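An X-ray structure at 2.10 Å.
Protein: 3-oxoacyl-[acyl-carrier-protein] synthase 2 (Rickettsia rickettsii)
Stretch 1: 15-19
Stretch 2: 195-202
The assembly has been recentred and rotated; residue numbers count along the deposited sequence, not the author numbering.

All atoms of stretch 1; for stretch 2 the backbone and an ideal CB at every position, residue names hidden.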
# COMPACT_ATOMS: atom_id res chain seq x y z
N ASN A 15 24.28 -2.48 -9.66
CA ASN A 15 22.84 -2.52 -10.03
C ASN A 15 22.63 -3.82 -10.70
O ASN A 15 23.30 -4.11 -11.67
CB ASN A 15 22.44 -1.44 -11.03
CG ASN A 15 22.07 -0.15 -10.36
OD1 ASN A 15 22.06 -0.02 -9.12
ND2 ASN A 15 21.77 0.85 -11.18
N LYS A 16 21.69 -4.60 -10.21
CA LYS A 16 21.42 -5.91 -10.75
C LYS A 16 20.40 -5.76 -11.84
O LYS A 16 19.53 -4.87 -11.77
CB LYS A 16 20.85 -6.81 -9.65
CG LYS A 16 21.80 -6.99 -8.48
CD LYS A 16 23.04 -7.75 -8.92
CE LYS A 16 23.94 -8.06 -7.74
NZ LYS A 16 25.15 -8.72 -8.24
N ARG A 17 20.50 -6.61 -12.85
CA ARG A 17 19.50 -6.69 -13.90
C ARG A 17 18.34 -7.55 -13.42
O ARG A 17 18.55 -8.51 -12.66
CB ARG A 17 20.13 -7.25 -15.17
CG ARG A 17 21.13 -6.29 -15.75
CD ARG A 17 21.88 -6.88 -16.92
NE ARG A 17 20.98 -7.15 -18.04
CZ ARG A 17 21.33 -7.89 -19.09
NH1 ARG A 17 22.53 -8.41 -19.18
NH2 ARG A 17 20.47 -8.12 -20.06
N VAL A 18 17.13 -7.21 -13.86
CA VAL A 18 15.91 -7.86 -13.38
C VAL A 18 15.07 -8.40 -14.53
O VAL A 18 14.67 -7.66 -15.44
CB VAL A 18 15.06 -6.88 -12.56
CG1 VAL A 18 13.82 -7.56 -12.01
CG2 VAL A 18 15.90 -6.26 -11.46
N VAL A 19 14.78 -9.69 -14.46
CA VAL A 19 14.06 -10.37 -15.52
C VAL A 19 12.75 -10.94 -14.98
O VAL A 19 12.56 -11.05 -13.75
CB VAL A 19 14.92 -11.48 -16.19
CG1 VAL A 19 16.11 -10.86 -16.91
CG2 VAL A 19 15.39 -12.52 -15.21
N UNK A 195 9.06 -3.75 -6.92
CA UNK A 195 9.69 -5.06 -6.80
C UNK A 195 10.98 -5.14 -7.65
O UNK A 195 12.00 -5.72 -7.22
CB UNK A 195 8.71 -6.15 -7.22
N UNK A 196 10.97 -4.53 -8.83
CA UNK A 196 12.16 -4.49 -9.66
C UNK A 196 13.29 -3.73 -8.96
O UNK A 196 14.42 -4.16 -8.95
CB UNK A 196 11.84 -3.85 -11.01
N UNK A 197 12.94 -2.60 -8.36
CA UNK A 197 13.91 -1.76 -7.67
C UNK A 197 14.51 -2.54 -6.49
O UNK A 197 15.70 -2.44 -6.22
CB UNK A 197 13.26 -0.46 -7.19
N UNK A 198 13.68 -3.30 -5.81
CA UNK A 198 14.15 -4.12 -4.70
C UNK A 198 15.28 -5.10 -5.14
O UNK A 198 16.29 -5.24 -4.43
CB UNK A 198 12.97 -4.90 -4.11
N UNK A 199 15.09 -5.74 -6.29
CA UNK A 199 16.06 -6.66 -6.85
C UNK A 199 17.25 -5.90 -7.40
O UNK A 199 18.38 -6.27 -7.12
CB UNK A 199 15.42 -7.52 -7.94
N UNK A 200 16.98 -4.81 -8.11
CA UNK A 200 18.03 -3.97 -8.72
C UNK A 200 19.06 -3.57 -7.71
O UNK A 200 20.26 -3.61 -7.99
CB UNK A 200 17.43 -2.72 -9.36
N UNK A 201 18.61 -3.22 -6.51
CA UNK A 201 19.52 -2.70 -5.48
C UNK A 201 19.94 -3.75 -4.49
O UNK A 201 20.55 -3.43 -3.50
CB UNK A 201 18.87 -1.54 -4.73
N UNK A 202 19.62 -5.02 -4.73
CA UNK A 202 20.27 -6.11 -3.99
C UNK A 202 19.56 -6.61 -2.74
O UNK A 202 20.09 -7.45 -2.03
CB UNK A 202 21.67 -5.66 -3.58

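Stretch 2 holds the end of a helix, 195 to 200, and the two residues after it, and it packs against the extended backbone of stretch 1. Val18 offers an apolar side chain, Lys16 a backbone NH and carbonyl, and Asn15 a polar side chain.

Position 195 points its CB sideways, and stretch 1 has no atom within 5.5 Å of it. Any helix-compatible residue would suit. It is Ala195, whose carbonyl O accepts a backbone hydrogen bond from N of residue 199.

At position 196 the CB also points sideways, but the ideal CB lies 4.3 Å from Val18 CG1. An apolar side chain fits: leucine, isoleucine or methionine would all be reasonable. The residue is Met196. Its CG sits 3.8 Å from Val18 CB, an apolar contact, and the end of the side chain then leads away. The start of the chain therefore does the packing. Its carbonyl O is also close to the valine, 3.6 Å from Val18 CG2.

Positions 197 and 198 both point away, with nothing of stretch 1 near their CB atoms. Stretch 1 sets no demand here, and polar or apolar residues would serve. They are Arg197 and Met198, and neither touches stretch 1.

Position 199 points toward stretch 1. Its ideal CB is 3.8 Å from Val18 CG2, so a hydrophobic residue is the natural choice, with valine, isoleucine and leucine all plausible. It is Ile199, with chi1 in m and chi2 in t. Its CG2 packs 3.7 Å from Val18 CG2. The backbone is close as well: Ile199 O lies 3.6 Å from Lys16 CB.

Position 200 is where the backbones meet, its CA 4.4 Å from Lys16 CA. The carbonyl O accepts a hydrogen bond from Lys16 N at 2.8 Å, nearly straight at 176°. Any residue could supply that bond, so it does not identify the side chain. The CB points sideways, 3.9 Å from Lys16 O, 4.4 Å from Val18 CG2 and 5.4 Å from Asn15 OD1. A long chain with an aliphatic stem and a polar end would suit, such as lysine, arginine or glutamine. It is Lys200, with all four chi angles t. The extended chain runs past Asn15, bringing Lys200 CE to 3.3 Å from Asn15 ND2, while NZ is hydrogen-bonded elsewhere in the structure.

Position 201 is the first to leave helical angles. Its CB points away and has nothing of stretch 1 nearby, so many residues would do. A side chain that reached back could meet Asn15. It is His201, and its end does come nearer: ND1 lies 3.5 Å from Asn15 OD1, which approaches the ring obliquely.

Position 202 has phi/psi of 94/8. A CB here would be jammed against the preceding carbonyl O, so glycine is strongly favoured. It is Gly202, whose N donates to Ile199 O at 3.0 Å.

Stretch 2, residues 195-202: AMRMIKHG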
# COMPACT_ATOMS: atom_id res chain seq x y z
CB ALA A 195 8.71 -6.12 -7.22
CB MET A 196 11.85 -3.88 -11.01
CG MET A 196 13.03 -3.70 -11.92
SD MET A 196 13.80 -2.10 -11.64
CE MET A 196 12.65 -1.02 -12.45
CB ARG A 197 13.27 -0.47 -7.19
CG ARG A 197 12.89 0.51 -8.30
CD ARG A 197 14.07 1.32 -8.77
NE ARG A 197 13.86 2.10 -9.99
CZ ARG A 197 13.22 3.27 -10.07
NH1 ARG A 197 12.66 3.87 -9.00
NH2 ARG A 197 13.13 3.87 -11.25
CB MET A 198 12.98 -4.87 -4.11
CG MET A 198 13.30 -5.67 -2.88
SD MET A 198 12.95 -4.74 -1.38
CE MET A 198 11.15 -4.72 -1.56
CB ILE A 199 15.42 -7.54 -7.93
CG1 ILE A 199 14.34 -8.42 -7.29
CG2 ILE A 199 16.47 -8.43 -8.58
CD1 ILE A 199 13.50 -9.23 -8.26
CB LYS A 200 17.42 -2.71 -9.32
CG LYS A 200 18.39 -1.76 -10.00
CD LYS A 200 17.61 -0.57 -10.57
CE LYS A 200 18.53 0.46 -11.21
NZ LYS A 200 17.73 1.68 -11.51
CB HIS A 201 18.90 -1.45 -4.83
CG HIS A 201 18.67 -0.34 -5.80
ND1 HIS A 201 19.71 0.26 -6.48
CD2 HIS A 201 17.54 0.22 -6.28
CE1 HIS A 201 19.24 1.17 -7.30
NE2 HIS A 201 17.92 1.15 -7.22
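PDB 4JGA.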